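Local coordinates for probable enoyl-CoA hydratase/isomerase (PDB 3SWX), which probably acts on the acyl chain of coenzyme A thioesters, as a hydratase or isomerase of the crotonase family, at residues 117-122 and 137-142. Residues are numbered along the deposited sequence; the frame is centred on the assembly and turned at random.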
loop_
_atom_site.group_PDB
_atom_site.type_symbol
_atom_site.label_atom_id
_atom_site.label_comp_id
_atom_site.label_asym_id
_atom_site.label_seq_id
_atom_site.Cartn_x
_atom_site.Cartn_y
_atom_site.Cartn_z
ATOM N N GLY B 117 2.544 20.244 -6.529
ATOM C CA GLY B 117 1.397 19.742 -7.281
ATOM C C GLY B 117 1.140 18.253 -7.079
ATOM O O GLY B 117 0.002 17.816 -6.977
ATOM N N ILE B 118 2.217 17.478 -7.088
ATOM C CA ILE B 118 2.168 16.035 -6.808
ATOM C C ILE B 118 1.586 15.838 -5.418
ATOM O O ILE B 118 0.719 14.988 -5.200
ATOM C CB ILE B 118 3.566 15.390 -6.855
ATOM C CG1 ILE B 118 4.172 15.485 -8.269
ATOM C CG2 ILE B 118 3.485 13.934 -6.467
ATOM C CD1 ILE B 118 5.591 14.889 -8.414
ATOM N N GLU B 119 2.027 16.689 -4.501
ATOM C CA GLU B 119 1.638 16.598 -3.102
ATOM C C GLU B 119 0.188 17.029 -2.868
ATOM O O GLU B 119 -0.486 16.480 -1.981
ATOM C CB GLU B 119 2.646 17.368 -2.247
ATOM C CG GLU B 119 3.988 16.635 -2.190
ATOM C CD GLU B 119 5.072 17.402 -1.459
ATOM O OE1 GLU B 119 5.699 16.827 -0.548
ATOM O OE2 GLU B 119 5.287 18.591 -1.790
ATOM N N LEU B 120 -0.310 17.953 -3.691
ATOM C CA LEU B 120 -1.744 18.311 -3.668
ATOM C C LEU B 120 -2.599 17.142 -4.078
ATOM O O LEU B 120 -3.597 16.846 -3.437
ATOM C CB LEU B 120 -2.044 19.471 -4.615
ATOM C CG LEU B 120 -1.966 20.875 -4.061
ATOM C CD1 LEU B 120 -2.415 21.897 -5.135
ATOM C CD2 LEU B 120 -2.856 20.980 -2.790
ATOM N N ALA B 121 -2.205 16.479 -5.161
ATOM C CA ALA B 121 -2.906 15.298 -5.625
ATOM C C ALA B 121 -2.867 14.180 -4.579
ATOM O O ALA B 121 -3.870 13.509 -4.352
ATOM C CB ALA B 121 -2.345 14.817 -6.997
ATOM N N LEU B 122 -1.724 13.975 -3.934
ATOM C CA LEU B 122 -1.640 12.979 -2.871
ATOM C C LEU B 122 -2.481 13.330 -1.635
ATOM O O LEU B 122 -2.858 12.434 -0.877
ATOM C CB LEU B 122 -0.175 12.721 -2.455
ATOM C CG LEU B 122 0.741 11.950 -3.431
ATOM C CD1 LEU B 122 2.211 12.067 -2.964
ATOM C CD2 LEU B 122 0.337 10.487 -3.557
ATOM N N GLN B 137 9.134 15.291 -9.066
ATOM C CA GLN B 137 9.422 15.634 -7.698
ATOM C C GLN B 137 10.839 16.241 -7.672
ATOM O O GLN B 137 11.831 15.578 -7.306
ATOM C CB GLN B 137 9.292 14.381 -6.822
ATOM C CG GLN B 137 9.055 14.649 -5.346
ATOM C CD GLN B 137 7.609 14.969 -5.015
ATOM O OE1 GLN B 137 6.756 14.076 -4.985
ATOM N NE2 GLN B 137 7.331 16.239 -4.738
ATOM N N LEU B 138 10.910 17.520 -8.045
ATOM C CA LEU B 138 12.172 18.193 -8.318
ATOM C C LEU B 138 12.979 18.671 -7.097
ATOM O O LEU B 138 14.103 19.168 -7.252
ATOM C CB LEU B 138 11.922 19.391 -9.260
ATOM C CG LEU B 138 11.442 19.083 -10.686
ATOM C CD1 LEU B 138 11.057 20.379 -11.411
ATOM C CD2 LEU B 138 12.495 18.317 -11.510
ATOM N N GLU B 139 12.420 18.540 -5.897
ATOM C CA GLU B 139 13.002 19.182 -4.710
ATOM C C GLU B 139 14.461 18.805 -4.479
ATOM O O GLU B 139 15.303 19.696 -4.307
ATOM C CB GLU B 139 12.156 18.898 -3.451
ATOM C CG GLU B 139 10.739 19.554 -3.448
ATOM C CD GLU B 139 9.629 18.654 -4.042
ATOM O OE1 GLU B 139 9.928 17.738 -4.853
ATOM O OE2 GLU B 139 8.437 18.878 -3.698
ATOM N N VAL B 140 14.794 17.517 -4.516
ATOM C CA VAL B 140 16.189 17.121 -4.282
ATOM C C VAL B 140 17.141 17.634 -5.378
ATOM O O VAL B 140 18.335 17.793 -5.135
ATOM C CB VAL B 140 16.382 15.596 -4.100
ATOM C CG1 VAL B 140 15.583 15.100 -2.888
ATOM C CG2 VAL B 140 16.053 14.840 -5.397
ATOM N N ASN B 141 16.607 17.918 -6.562
ATOM C CA ASN B 141 17.387 18.570 -7.619
ATOM C C ASN B 141 17.711 20.031 -7.282
ATOM O O ASN B 141 18.588 20.613 -7.892
ATOM C CB ASN B 141 16.651 18.474 -8.966
ATOM C CG ASN B 141 17.484 19.005 -10.148
ATOM O OD1 ASN B 141 17.175 20.056 -10.713
ATOM N ND2 ASN B 141 18.518 18.270 -10.523
ATOM N N ARG B 142 17.005 20.616 -6.313
ATOM C CA ARG B 142 17.144 22.026 -6.002
ATOM C C ARG B 142 17.769 22.247 -4.623
ATOM O O ARG B 142 17.818 23.370 -4.132
ATOM C CB ARG B 142 15.784 22.711 -6.145
ATOM C CG ARG B 142 15.312 22.751 -7.617
ATOM C CD ARG B 142 13.815 22.812 -7.721
ATOM N NE ARG B 142 13.331 23.262 -9.033
ATOM C CZ ARG B 142 12.064 23.623 -9.277
ATOM N NH1 ARG B 142 11.148 23.604 -8.308
ATOM N NH2 ARG B 142 11.702 24.007 -10.497
HETATM O O HOH W 1 7.491 19.797 -1.565
#
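E119 and E139 face each other through one water. The water donates to E119 OE2 at 2.5 Å and to E139 OE2 at 2.5 Å, two short bonds that span the gap between the segments. The two OE2 atoms are themselves 3.7 Å apart, and the carboxylate planes are turned 76° against each other. E119 reaches the water with its chain extended beyond CG; its other oxygen, OE1, is held by the backbone N-H groups of G148 and A150, which restrict rotation of the carboxylate.

A pair of glutamates, one on a short helix and one just after a strand of the small sheet, around a single water is the active-site arrangement of enoyl-CoA hydratases in the crotonase fold. Here helix 116-123 and the loop after strand 134-136 supply them, so the bridging water probably occupies the place of the catalytic water of those relatives.

Polar bonds within the loop come from Q137. Its NE2 donates to E139 OE1 at 3.0 Å, fairly straight at 160°, almost within its own amide plane and on the syn side of the carboxylate; the NE2 bond to E139 OE2 is weak, as is that to T115 O. The Q137 amide nitrogen thus reaches both carboxylate oxygens of E139, OE1 by the straighter bond. A bend at chi2 (81°) brings this amide toward the helix, with NE2 4.1 Å from E119 CD.

Van der Waals contact is made by I118, whose methyl groups lie against the Q137 amide and backbone. Its CG2 is 3.6 Å from Q137 OE1, a buried oxygen with no hydrogen-bond partner in the model, while its CD1 is 3.6 Å from Q137 N. I118 also rests on V113 of strand 112-114, and Q137 on A150 and F154 of helix 150-158.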